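Local coordinates for mitotic checkpoint control protein kinase BUB1 (Drosophila melanogaster, PDB 6JKK), which probably binds ATP and works as a protein kinase of the mitotic checkpoint at the kinetochore, with CENP-E among its substrates, at residues A[109-114]-A[168-173]; A[155-161]-A[327-332]; A[160-164]-A[314-318]; A[180-184]-A[247-252]. All blocks are in the same frame, centred on the assembly; numbering follows the deposited sequence.

Interaction 1. Residues A[109-114]-A[168-173]; sequences QMIPSY and DIVDHL
A loop that packs on a helix and sends one tyrosine hydroxyl to a backbone carbonyl illustrates how a kinase joins its two lobes. Residues 109-114 run between helix 92-104, the αC helix, and strand 119-122, with a 3-10 turn through Pro112 and Ser113, and Ser113 N is bonded to Met110 O (2.9 Å). Residues 168-173 are helical, on αE; the nearest pair of CA atoms is Ser113 and Ile169, 6.5 Å apart. Asp168 meets the loop through a water that accepts from Gln109 NE2 and donates to Asp168 OD2 (both 2.8 Å), while direct bonds tie Gln109 to Asn199 and Asp168 to Gln311. Ile169 (m, t) sets CG1 3.7 Å from Ser113 CB and CG2 3.5 Å from Tyr114 CE1, and its O accepts from the OH of Tyr114 (chi1 m, chi2 -78°) at 2.6 Å. His172 (chi1 m) folds back so that its ND1 donates to Asp168 O (2.9 Å); over one face of its ring lies Met110 (m, m), CG 3.6 Å from the centroid in a CH-pi contact and SD 4.2 Å in a sulfur-aromatic one. Leu173 (t, p) closes the row, CD1 3.9 Å from Tyr114 CE1. Such docking of the αC-β4 loop on αE is general in protein kinases. The Tyr114 hydroxyl shares a carbonyl already used by Leu173 N, so the loop is anchored without breaking helical bonding.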
loop_
_atom_site.group_PDB
_atom_site.type_symbol
_atom_site.label_atom_id
_atom_site.label_comp_id
_atom_site.label_asym_id
_atom_site.label_seq_id
_atom_site.Cartn_x
_atom_site.Cartn_y
_atom_site.Cartn_z
ATOM N N GLN A 109 14.586 -10.049 0.559
ATOM C CA GLN A 109 13.415 -10.151 1.426
ATOM C C GLN A 109 12.242 -9.263 0.998
ATOM O O GLN A 109 11.079 -9.654 1.148
ATOM C CB GLN A 109 13.818 -9.833 2.871
ATOM C CG GLN A 109 12.716 -10.058 3.899
ATOM C CD GLN A 109 13.078 -9.513 5.267
ATOM O OE1 GLN A 109 13.997 -8.704 5.401
ATOM N NE2 GLN A 109 12.354 -9.949 6.289
ATOM N N MET A 110 12.549 -8.084 0.458
ATOM C CA MET A 110 11.534 -7.056 0.213
ATOM C C MET A 110 11.001 -7.000 -1.222
ATOM O O MET A 110 10.013 -6.326 -1.491
ATOM C CB MET A 110 12.067 -5.678 0.614
ATOM C CG MET A 110 12.162 -5.454 2.109
ATOM S SD MET A 110 10.576 -5.658 2.942
ATOM C CE MET A 110 11.012 -7.007 4.019
ATOM N N ILE A 111 11.648 -7.701 -2.142
ATOM C CA ILE A 111 11.205 -7.671 -3.536
ATOM C C ILE A 111 9.722 -8.085 -3.739
ATOM O O ILE A 111 8.979 -7.384 -4.433
ATOM C CB ILE A 111 12.182 -8.418 -4.465
ATOM C CG1 ILE A 111 13.520 -7.662 -4.532
ATOM C CG2 ILE A 111 11.594 -8.577 -5.862
ATOM C CD1 ILE A 111 14.704 -8.521 -4.923
ATOM N N PRO A 112 9.277 -9.197 -3.113
ATOM C CA PRO A 112 7.855 -9.549 -3.253
ATOM C C PRO A 112 6.895 -8.587 -2.544
ATOM O O PRO A 112 5.674 -8.719 -2.714
ATOM C CB PRO A 112 7.769 -10.926 -2.579
ATOM C CG PRO A 112 9.161 -11.473 -2.636
ATOM C CD PRO A 112 10.036 -10.270 -2.440
ATOM N N SER A 113 7.422 -7.640 -1.769
ATOM C CA SER A 113 6.581 -6.769 -0.945
ATOM C C SER A 113 6.020 -5.569 -1.693
ATOM O O SER A 113 5.220 -4.817 -1.134
ATOM C CB SER A 113 7.367 -6.257 0.268
ATOM O OG SER A 113 8.045 -7.304 0.920
ATOM N N TYR A 114 6.452 -5.369 -2.936
ATOM C CA TYR A 114 5.988 -4.227 -3.718
ATOM C C TYR A 114 5.482 -4.715 -5.063
ATOM O O TYR A 114 6.131 -5.544 -5.703
ATOM C CB TYR A 114 7.128 -3.212 -3.918
ATOM C CG TYR A 114 7.768 -2.820 -2.607
ATOM C CD1 TYR A 114 7.153 -1.901 -1.758
ATOM C CD2 TYR A 114 8.958 -3.399 -2.200
ATOM C CE1 TYR A 114 7.722 -1.564 -0.543
ATOM C CE2 TYR A 114 9.536 -3.071 -0.986
ATOM C CZ TYR A 114 8.915 -2.156 -0.166
ATOM O OH TYR A 114 9.496 -1.827 1.039
ATOM N N ASP A 168 7.555 -3.113 8.288
ATOM C CA ASP A 168 8.807 -3.449 7.602
ATOM C C ASP A 168 8.741 -2.968 6.154
ATOM O O ASP A 168 9.709 -2.425 5.622
ATOM C CB ASP A 168 9.049 -4.963 7.646
ATOM C CG ASP A 168 10.503 -5.327 7.915
ATOM O OD1 ASP A 168 11.290 -4.446 8.335
ATOM O OD2 ASP A 168 10.847 -6.517 7.733
ATOM N N ILE A 169 7.587 -3.156 5.523
ATOM C CA ILE A 169 7.419 -2.767 4.122
ATOM C C ILE A 169 7.518 -1.249 3.940
ATOM O O ILE A 169 8.181 -0.764 3.018
ATOM C CB ILE A 169 6.077 -3.299 3.560
ATOM C CG1 ILE A 169 6.114 -4.830 3.478
ATOM C CG2 ILE A 169 5.787 -2.708 2.191
ATOM C CD1 ILE A 169 4.746 -5.481 3.234
ATOM N N VAL A 170 6.869 -0.504 4.829
ATOM C CA VAL A 170 6.896 0.957 4.772
ATOM C C VAL A 170 8.287 1.499 5.102
ATOM O O VAL A 170 8.769 2.438 4.456
ATOM C CB VAL A 170 5.826 1.551 5.719
ATOM C CG1 VAL A 170 5.935 3.067 5.803
ATOM C CG2 VAL A 170 4.450 1.151 5.240
ATOM N N ASP A 171 8.932 0.911 6.110
ATOM C CA ASP A 171 10.287 1.310 6.482
ATOM C C ASP A 171 11.235 1.204 5.284
ATOM O O ASP A 171 11.981 2.139 4.980
ATOM C CB ASP A 171 10.788 0.448 7.646
ATOM C CG ASP A 171 11.965 1.072 8.386
ATOM O OD1 ASP A 171 11.990 2.312 8.559
ATOM O OD2 ASP A 171 12.865 0.316 8.808
ATOM N N HIS A 172 11.195 0.074 4.585
ATOM C CA HIS A 172 12.061 -0.105 3.423
ATOM C C HIS A 172 11.667 0.818 2.275
ATOM O O HIS A 172 12.526 1.257 1.510
ATOM C CB HIS A 172 12.063 -1.563 2.955
ATOM C CG HIS A 172 12.921 -2.463 3.791
ATOM N ND1 HIS A 172 12.482 -3.030 4.969
ATOM C CD2 HIS A 172 14.195 -2.889 3.623
ATOM C CE1 HIS A 172 13.447 -3.766 5.490
ATOM N NE2 HIS A 172 14.496 -3.701 4.689
ATOM N N LEU A 173 10.374 1.111 2.148
ATOM C CA LEU A 173 9.927 2.036 1.101
ATOM C C LEU A 173 10.445 3.454 1.357
ATOM O O LEU A 173 10.914 4.134 0.442
ATOM C CB LEU A 173 8.396 2.047 0.996
ATOM C CG LEU A 173 7.820 2.882 -0.152
ATOM C CD1 LEU A 173 7.996 2.163 -1.481
ATOM C CD2 LEU A 173 6.355 3.206 0.078
HETATM O O HOH W 1 12.804 -8.358 8.542
#

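Interaction 2. Residues A[155-161]-A[327-332]; sequences DEYVVMH and YVAEAI
Helix 156-161, the start of the long αE helix, and helix 327-332 cross almost at right angles (-87°), their axes 9.2 Å apart at closest approach. Tyr157 faces Val328 (CA to CA 6.2 Å) and Val158 faces Ile332 (6.3 Å). Asp155 (chi1 t) is the N-cap: OD2 accepts from Tyr157 N at 2.8 Å and, weakly, from Val158 N at 3.4 Å. Its OD1 takes a very short bond, 2.4 Å, from Tyr327 OH. Tyr327 (chi1 t) turns its ring edge toward the face of Tyr157 (chi1 m) in an offset edge-to-face pair, centroids 5.8 Å apart and planes at 72°; the Tyr157 hydroxyl goes to Lys324. Val328 CG2 lies 3.7 Å from Tyr157 CD2, Ala331 CB 4.1 Å from Val158 CG2, and Ile332 CD1 3.8 Å from His161 CD2. This packs the C-terminal helix 325-339 across αE in the C-lobe, with Leu321 of helix 310-322 touching Tyr157 and Val328. One carboxylate thus caps a helix and receives a phenol, within a crossing whose other contacts are mainly apolar and aromatic.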
loop_
_atom_site.group_PDB
_atom_site.type_symbol
_atom_site.label_atom_id
_atom_site.label_comp_id
_atom_site.label_asym_id
_atom_site.label_seq_id
_atom_site.Cartn_x
_atom_site.Cartn_y
_atom_site.Cartn_z
ATOM N N ASP A 155 -8.122 -11.548 15.077
ATOM C CA ASP A 155 -7.440 -11.788 16.345
ATOM C C ASP A 155 -6.306 -10.793 16.554
ATOM O O ASP A 155 -5.541 -10.510 15.629
ATOM C CB ASP A 155 -6.896 -13.211 16.394
ATOM C CG ASP A 155 -6.192 -13.518 17.691
ATOM O OD1 ASP A 155 -6.838 -14.058 18.606
ATOM O OD2 ASP A 155 -4.985 -13.227 17.792
ATOM N N GLU A 156 -6.210 -10.268 17.774
ATOM C CA GLU A 156 -5.244 -9.223 18.099
ATOM C C GLU A 156 -3.820 -9.605 17.712
ATOM O O GLU A 156 -3.071 -8.783 17.184
ATOM C CB GLU A 156 -5.301 -8.906 19.599
ATOM C CG GLU A 156 -4.474 -7.684 19.986
ATOM C CD GLU A 156 -4.179 -7.610 21.462
ATOM O OE1 GLU A 156 -4.632 -8.504 22.210
ATOM O OE2 GLU A 156 -3.486 -6.657 21.878
ATOM N N TYR A 157 -3.446 -10.853 17.966
ATOM C CA TYR A 157 -2.076 -11.287 17.699
ATOM C C TYR A 157 -1.812 -11.480 16.207
ATOM O O TYR A 157 -0.709 -11.199 15.725
ATOM C CB TYR A 157 -1.729 -12.522 18.536
ATOM C CG TYR A 157 -1.516 -12.156 19.985
ATOM C CD1 TYR A 157 -2.594 -11.999 20.852
ATOM C CD2 TYR A 157 -0.240 -11.925 20.479
ATOM C CE1 TYR A 157 -2.401 -11.647 22.175
ATOM C CE2 TYR A 157 -0.040 -11.572 21.798
ATOM C CZ TYR A 157 -1.120 -11.430 22.637
ATOM O OH TYR A 157 -0.904 -11.074 23.950
ATOM N N VAL A 158 -2.826 -11.921 15.467
ATOM C CA VAL A 158 -2.718 -11.927 14.004
ATOM C C VAL A 158 -2.508 -10.497 13.499
ATOM O O VAL A 158 -1.692 -10.259 12.600
ATOM C CB VAL A 158 -3.947 -12.580 13.331
ATOM C CG1 VAL A 158 -3.888 -12.405 11.826
ATOM C CG2 VAL A 158 -4.002 -14.057 13.666
ATOM N N VAL A 159 -3.216 -9.537 14.094
ATOM C CA VAL A 159 -3.037 -8.138 13.698
ATOM C C VAL A 159 -1.618 -7.650 14.029
ATOM O O VAL A 159 -1.006 -6.930 13.235
ATOM C CB VAL A 159 -4.108 -7.202 14.312
ATOM C CG1 VAL A 159 -3.875 -5.755 13.880
ATOM C CG2 VAL A 159 -5.522 -7.650 13.900
ATOM N N MET A 160 -1.087 -8.052 15.182
ATOM C CA MET A 160 0.287 -7.682 15.527
ATOM C C MET A 160 1.266 -8.196 14.480
ATOM O O MET A 160 2.211 -7.494 14.095
ATOM C CB MET A 160 0.691 -8.256 16.882
ATOM C CG MET A 160 -0.119 -7.771 18.040
ATOM S SD MET A 160 0.632 -8.443 19.521
ATOM C CE MET A 160 -0.759 -8.267 20.636
ATOM N N HIS A 161 1.046 -9.430 14.027
ATOM C CA HIS A 161 1.931 -10.053 13.034
ATOM C C HIS A 161 1.883 -9.296 11.709
ATOM O O HIS A 161 2.928 -9.003 11.102
ATOM C CB HIS A 161 1.533 -11.518 12.826
ATOM C CG HIS A 161 2.601 -12.361 12.192
ATOM N ND1 HIS A 161 2.986 -12.212 10.878
ATOM C CD2 HIS A 161 3.345 -13.378 12.689
ATOM C CE1 HIS A 161 3.931 -13.091 10.594
ATOM N NE2 HIS A 161 4.163 -13.814 11.675
ATOM N N TYR A 327 -0.198 -19.709 21.679
ATOM C CA TYR A 327 -1.453 -19.099 21.239
ATOM C C TYR A 327 -1.356 -18.523 19.833
ATOM O O TYR A 327 -2.277 -18.672 19.027
ATOM C CB TYR A 327 -1.889 -17.985 22.195
ATOM C CG TYR A 327 -3.171 -17.312 21.753
ATOM C CD1 TYR A 327 -4.406 -17.863 22.070
ATOM C CD2 TYR A 327 -3.147 -16.145 20.989
ATOM C CE1 TYR A 327 -5.581 -17.267 21.661
ATOM C CE2 TYR A 327 -4.318 -15.540 20.573
ATOM C CZ TYR A 327 -5.532 -16.107 20.915
ATOM O OH TYR A 327 -6.705 -15.516 20.510
ATOM N N VAL A 328 -0.246 -17.845 19.557
ATOM C CA VAL A 328 -0.048 -17.167 18.279
ATOM C C VAL A 328 -0.009 -18.170 17.127
ATOM O O VAL A 328 -0.597 -17.938 16.069
ATOM C CB VAL A 328 1.239 -16.308 18.307
ATOM C CG1 VAL A 328 1.599 -15.813 16.919
ATOM C CG2 VAL A 328 1.060 -15.133 19.253
ATOM N N ALA A 329 0.670 -19.293 17.343
ATOM C CA ALA A 329 0.736 -20.337 16.328
ATOM C C ALA A 329 -0.659 -20.888 16.042
ATOM O O ALA A 329 -1.007 -21.137 14.887
ATOM C CB ALA A 329 1.679 -21.445 16.763
ATOM N N GLU A 330 -1.452 -21.073 17.097
ATOM C CA GLU A 330 -2.844 -21.509 16.956
ATOM C C GLU A 330 -3.678 -20.478 16.203
ATOM O O GLU A 330 -4.429 -20.819 15.282
ATOM C CB GLU A 330 -3.474 -21.747 18.327
ATOM C CG GLU A 330 -2.908 -22.924 19.095
ATOM C CD GLU A 330 -3.408 -22.959 20.527
ATOM O OE1 GLU A 330 -4.319 -22.167 20.851
ATOM O OE2 GLU A 330 -2.889 -23.769 21.325
ATOM N N ALA A 331 -3.558 -19.216 16.603
ATOM C CA ALA A 331 -4.312 -18.138 15.957
ATOM C C ALA A 331 -3.961 -18.003 14.475
ATOM O O ALA A 331 -4.840 -17.789 13.635
ATOM C CB ALA A 331 -4.086 -16.820 16.684
ATOM N N ILE A 332 -2.673 -18.111 14.157
ATOM C CA ILE A 332 -2.224 -18.042 12.769
ATOM C C ILE A 332 -2.763 -19.236 11.991
ATOM O O ILE A 332 -3.220 -19.097 10.850
ATOM C CB ILE A 332 -0.680 -18.012 12.671
ATOM C CG1 ILE A 332 -0.133 -16.676 13.173
ATOM C CG2 ILE A 332 -0.211 -18.253 11.234
ATOM C CD1 ILE A 332 1.379 -16.569 13.079
#

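Interaction 3. Residues A[160-164]-A[314-318]; sequences MHLSC and RTQLK
When two helices run nearly antiparallel, a few residues can account for most of the interface, and here Cys164, Leu317 and Met160 do so. Both segments are fully helical, 160-164 on the long αE helix and 314-318 on helix 310-322; their axes pass 9.4 Å apart with a crossing angle of -156°. Met160 CA stands 6.0 Å from Leu317 CA, and one turn on Cys164 CA comes within 5.1 Å of Arg314 CA. Cys164 (chi1 t) loses the most surface. Its SG lies 3.4 Å from Arg314 NE and 3.8 Å from Lys318 CD, while its carbonyl O accepts a hydrogen bond from Arg314 NE (3.0 Å). Arg314 (m, t, p) curls back to make that bond with the edge of its guanidinium, and NH2 goes on to Asn199 while NH1 reaches Gln311. Leu317 (m, t) points toward the opposing helix: CD1 is 3.7 Å from Cys164 N and 4.0 Å from Ser163 CB, and CD2 is 3.8 Å from Met160 CB. Met160 (m, t, t) starts toward the partner, but its end leads away, in the direction of Ala320 and Leu321. Trp291 of helix 288-299 covers Met160 and Ser163. Antiparallel packing of αE against helix 310-322, which by its order in the chain probably corresponds to αI, is part of the mainly helical C-lobe of the protein kinase fold.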
loop_
_atom_site.group_PDB
_atom_site.type_symbol
_atom_site.label_atom_id
_atom_site.label_comp_id
_atom_site.label_asym_id
_atom_site.label_seq_id
_atom_site.Cartn_x
_atom_site.Cartn_y
_atom_site.Cartn_z
ATOM N N MET A 160 -1.087 -8.052 15.182
ATOM C CA MET A 160 0.287 -7.682 15.527
ATOM C C MET A 160 1.266 -8.196 14.480
ATOM O O MET A 160 2.211 -7.494 14.095
ATOM C CB MET A 160 0.691 -8.256 16.882
ATOM C CG MET A 160 -0.119 -7.771 18.040
ATOM S SD MET A 160 0.632 -8.443 19.521
ATOM C CE MET A 160 -0.759 -8.267 20.636
ATOM N N HIS A 161 1.046 -9.430 14.027
ATOM C CA HIS A 161 1.931 -10.053 13.034
ATOM C C HIS A 161 1.883 -9.296 11.709
ATOM O O HIS A 161 2.928 -9.003 11.102
ATOM C CB HIS A 161 1.533 -11.518 12.826
ATOM C CG HIS A 161 2.601 -12.361 12.192
ATOM N ND1 HIS A 161 2.986 -12.212 10.878
ATOM C CD2 HIS A 161 3.345 -13.378 12.689
ATOM C CE1 HIS A 161 3.931 -13.091 10.594
ATOM N NE2 HIS A 161 4.163 -13.814 11.675
ATOM N N LEU A 162 0.668 -8.983 11.263
ATOM C CA LEU A 162 0.468 -8.232 10.030
ATOM C C LEU A 162 0.990 -6.798 10.148
ATOM O O LEU A 162 1.527 -6.255 9.193
ATOM C CB LEU A 162 -1.016 -8.220 9.642
ATOM C CG LEU A 162 -1.645 -9.546 9.220
ATOM C CD1 LEU A 162 -3.134 -9.373 8.922
ATOM C CD2 LEU A 162 -0.920 -10.108 8.003
ATOM N N SER A 163 0.830 -6.188 11.319
ATOM C CA SER A 163 1.337 -4.837 11.553
ATOM C C SER A 163 2.862 -4.781 11.497
ATOM O O SER A 163 3.450 -3.818 10.994
ATOM C CB SER A 163 0.853 -4.323 12.909
ATOM O OG SER A 163 -0.554 -4.211 12.923
ATOM N N CYS A 164 3.498 -5.815 12.032
ATOM C CA CYS A 164 4.946 -5.914 12.019
ATOM C C CYS A 164 5.435 -5.967 10.579
ATOM O O CYS A 164 6.439 -5.346 10.225
ATOM C CB CYS A 164 5.383 -7.171 12.771
ATOM S SG CYS A 164 7.149 -7.256 13.132
ATOM N N ARG A 314 8.462 -2.408 15.531
ATOM C CA ARG A 314 8.431 -3.825 15.181
ATOM C C ARG A 314 8.937 -4.643 16.366
ATOM O O ARG A 314 8.371 -5.683 16.685
ATOM C CB ARG A 314 9.266 -4.112 13.927
ATOM C CG ARG A 314 8.671 -3.576 12.635
ATOM C CD ARG A 314 9.444 -4.070 11.407
ATOM N NE ARG A 314 9.252 -5.502 11.170
ATOM C CZ ARG A 314 10.201 -6.427 11.291
ATOM N NH1 ARG A 314 11.442 -6.085 11.620
ATOM N NH2 ARG A 314 9.918 -7.706 11.053
ATOM N N THR A 315 9.972 -4.150 17.035
ATOM C CA THR A 315 10.496 -4.818 18.230
ATOM C C THR A 315 9.425 -4.945 19.313
ATOM O O THR A 315 9.304 -5.992 19.961
ATOM C CB THR A 315 11.734 -4.095 18.774
ATOM O OG1 THR A 315 12.787 -4.184 17.803
ATOM C CG2 THR A 315 12.211 -4.728 20.092
ATOM N N GLN A 316 8.636 -3.890 19.496
ATOM C CA GLN A 316 7.584 -3.920 20.506
ATOM C C GLN A 316 6.574 -5.017 20.198
ATOM O O GLN A 316 6.167 -5.765 21.095
ATOM C CB GLN A 316 6.897 -2.555 20.622
ATOM C CG GLN A 316 7.800 -1.452 21.190
ATOM C CD GLN A 316 7.011 -0.234 21.629
ATOM O OE1 GLN A 316 6.027 -0.352 22.364
ATOM N NE2 GLN A 316 7.435 0.943 21.179
ATOM N N LEU A 317 6.181 -5.111 18.930
ATOM C CA LEU A 317 5.238 -6.129 18.486
ATOM C C LEU A 317 5.800 -7.545 18.628
ATOM O O LEU A 317 5.091 -8.453 19.063
ATOM C CB LEU A 317 4.814 -5.861 17.040
ATOM C CG LEU A 317 3.946 -4.622 16.831
ATOM C CD1 LEU A 317 3.985 -4.174 15.367
ATOM C CD2 LEU A 317 2.511 -4.897 17.269
ATOM N N LYS A 318 7.064 -7.732 18.260
ATOM C CA LYS A 318 7.701 -9.041 18.374
ATOM C C LYS A 318 7.765 -9.502 19.826
ATOM O O LYS A 318 7.631 -10.695 20.117
ATOM C CB LYS A 318 9.117 -8.987 17.819
ATOM C CG LYS A 318 9.204 -8.452 16.413
ATOM C CD LYS A 318 9.189 -9.538 15.386
ATOM C CE LYS A 318 10.296 -9.294 14.380
ATOM N NZ LYS A 318 11.503 -8.862 15.125
#

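Interaction 4. Residues A[180-184]-A[247-252]; sequences HADIK and LDLYGL
The kinase catalytic loop, usually His-Arg-Asp but here His180-Ala181-Asp182, is fastened to the αF helix by an aspartate, a hallmark of the fold. Residues 180-184 have no regular structure, and Ala181 takes a left-handed conformation (phi 77°, psi -2°); residues 247-252 are helical. Ala181 CA lies 5.7 Å from Asp248 CA and Ile183 CA 4.8 Å from Gly251 CA. Asp248 (chi1 m, chi2 1°) satisfies successive backbone amides: OD2 accepts from His180 N and OD1 from Ala181 N, both at 2.8 Å, and OD2 also receives His174 NE2. The next donor, Asp182 N, goes to His180 ND1 (3.0 Å), whereas His180 NE2 bonds Ile206 O. A water accepts from Ile183 N (2.8 Å) and donates to Asp248 OD1 (2.8 Å) and, weakly, to Leu247 O (3.5 Å). Asp182, at the position of the HRD aspartate, points away from the helix and is salt-bridged to Lys184, OD2 to NZ 3.1 Å; its side chain is about 8 Å from that of Lys85, the predicted ATP-binding lysine. Ile183 (m, t) buries CD1 3.7 Å from Asp248 CG. Gly251 suits the close approach: its CA is 3.5 Å from Ile183 O, and a CB there would clash, about 2.8 Å from that oxygen.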
loop_
_atom_site.group_PDB
_atom_site.type_symbol
_atom_site.label_atom_id
_atom_site.label_comp_id
_atom_site.label_asym_id
_atom_site.label_seq_id
_atom_site.Cartn_x
_atom_site.Cartn_y
_atom_site.Cartn_z
ATOM N N HIS A 180 4.285 6.414 -0.375
ATOM C CA HIS A 180 3.204 5.769 -1.118
ATOM C C HIS A 180 2.047 6.748 -1.322
ATOM O O HIS A 180 1.480 6.842 -2.418
ATOM C CB HIS A 180 2.723 4.503 -0.399
ATOM C CG HIS A 180 1.605 3.804 -1.107
ATOM N ND1 HIS A 180 0.298 4.233 -1.035
ATOM C CD2 HIS A 180 1.603 2.722 -1.920
ATOM C CE1 HIS A 180 -0.464 3.442 -1.770
ATOM N NE2 HIS A 180 0.303 2.514 -2.314
ATOM N N ALA A 181 1.705 7.453 -0.243
ATOM C CA ALA A 181 0.752 8.566 -0.246
ATOM C C ALA A 181 -0.736 8.188 -0.319
ATOM O O ALA A 181 -1.596 9.064 -0.275
ATOM C CB ALA A 181 1.122 9.620 -1.317
ATOM N N ASP A 182 -1.044 6.897 -0.408
ATOM C CA ASP A 182 -2.443 6.459 -0.346
ATOM C C ASP A 182 -2.531 5.123 0.383
ATOM O O ASP A 182 -3.207 4.197 -0.073
ATOM C CB ASP A 182 -3.040 6.355 -1.758
ATOM C CG ASP A 182 -4.566 6.283 -1.758
ATOM O OD1 ASP A 182 -5.205 6.736 -0.783
ATOM O OD2 ASP A 182 -5.124 5.777 -2.752
ATOM N N ILE A 183 -1.838 5.011 1.517
ATOM C CA ILE A 183 -1.851 3.763 2.273
ATOM C C ILE A 183 -3.200 3.545 2.948
ATOM O O ILE A 183 -3.654 4.370 3.743
ATOM C CB ILE A 183 -0.721 3.690 3.312
ATOM C CG1 ILE A 183 0.636 3.685 2.597
ATOM C CG2 ILE A 183 -0.874 2.437 4.168
ATOM C CD1 ILE A 183 1.803 3.336 3.496
ATOM N N LYS A 184 -3.835 2.426 2.618
ATOM C CA LYS A 184 -5.116 2.061 3.219
ATOM C C LYS A 184 -5.259 0.543 3.113
ATOM O O LYS A 184 -4.453 -0.088 2.428
ATOM C CB LYS A 184 -6.253 2.816 2.537
ATOM C CG LYS A 184 -6.430 2.497 1.082
ATOM C CD LYS A 184 -7.210 3.607 0.403
ATOM C CE LYS A 184 -7.370 3.325 -1.074
ATOM N NZ LYS A 184 -7.788 4.553 -1.803
ATOM N N LEU A 247 2.529 11.204 6.233
ATOM C CA LEU A 247 1.298 10.855 5.515
ATOM C C LEU A 247 1.109 9.342 5.436
ATOM O O LEU A 247 -0.005 8.832 5.599
ATOM C CB LEU A 247 1.299 11.468 4.105
ATOM C CG LEU A 247 0.025 11.281 3.276
ATOM C CD1 LEU A 247 -1.165 11.927 3.981
ATOM C CD2 LEU A 247 0.172 11.839 1.871
ATOM N N ASP A 248 2.203 8.632 5.177
ATOM C CA ASP A 248 2.176 7.174 5.122
ATOM C C ASP A 248 1.992 6.573 6.510
ATOM O O ASP A 248 1.280 5.584 6.674
ATOM C CB ASP A 248 3.473 6.649 4.510
ATOM C CG ASP A 248 3.427 6.608 3.007
ATOM O OD1 ASP A 248 2.385 7.001 2.436
ATOM O OD2 ASP A 248 4.433 6.183 2.402
ATOM N N LEU A 249 2.637 7.179 7.503
ATOM C CA LEU A 249 2.598 6.657 8.868
ATOM C C LEU A 249 1.187 6.824 9.434
ATOM O O LEU A 249 0.707 5.995 10.209
ATOM C CB LEU A 249 3.657 7.345 9.740
ATOM C CG LEU A 249 5.090 7.216 9.207
ATOM C CD1 LEU A 249 6.106 7.784 10.172
ATOM C CD2 LEU A 249 5.430 5.766 8.886
ATOM N N TYR A 250 0.512 7.883 9.008
ATOM C CA TYR A 250 -0.902 8.065 9.329
ATOM C C TYR A 250 -1.719 6.955 8.676
ATOM O O TYR A 250 -2.569 6.340 9.326
ATOM C CB TYR A 250 -1.377 9.440 8.850
ATOM C CG TYR A 250 -2.854 9.706 9.057
ATOM C CD1 TYR A 250 -3.325 10.216 10.256
ATOM C CD2 TYR A 250 -3.771 9.455 8.045
ATOM C CE1 TYR A 250 -4.673 10.463 10.447
ATOM C CE2 TYR A 250 -5.112 9.695 8.220
ATOM C CZ TYR A 250 -5.559 10.198 9.423
ATOM O OH TYR A 250 -6.899 10.439 9.596
ATOM N N GLY A 251 -1.449 6.686 7.399
ATOM C CA GLY A 251 -2.144 5.630 6.676
ATOM C C GLY A 251 -1.959 4.269 7.317
ATOM O O GLY A 251 -2.906 3.467 7.406
ATOM N N LEU A 252 -0.732 4.017 7.775
ATOM C CA LEU A 252 -0.384 2.784 8.476
ATOM C C LEU A 252 -1.276 2.554 9.692
ATOM O O LEU A 252 -1.815 1.461 9.878
ATOM C CB LEU A 252 1.075 2.833 8.935
ATOM C CG LEU A 252 2.066 1.826 8.359
ATOM C CD1 LEU A 252 3.389 1.899 9.111
ATOM C CD2 LEU A 252 1.506 0.413 8.397
HETATM O O HOH W 2 -0.431 7.134 2.600
#

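How the interactions relate
From the N terminus, interaction 1 opens first and closes a loop of 53 residues when 168-173 meets the αC-β4 segment. Before it closes, interactions 2 and 3 start from the overlapping segments 155-161 and 160-164, so both cross it; they end at 327-332 and 314-318 and share Met160 and His161. Within those two long spans interaction 4 opens and closes, following interaction 1 in series. Helix 156-175 serves the first three contacts, tying the interlobe loop to the two last helices. Interaction 4 adds the catalytic loop and αF, touching the same helix where Val170 CG2 lies 3.8 Å from Ile183 CD1.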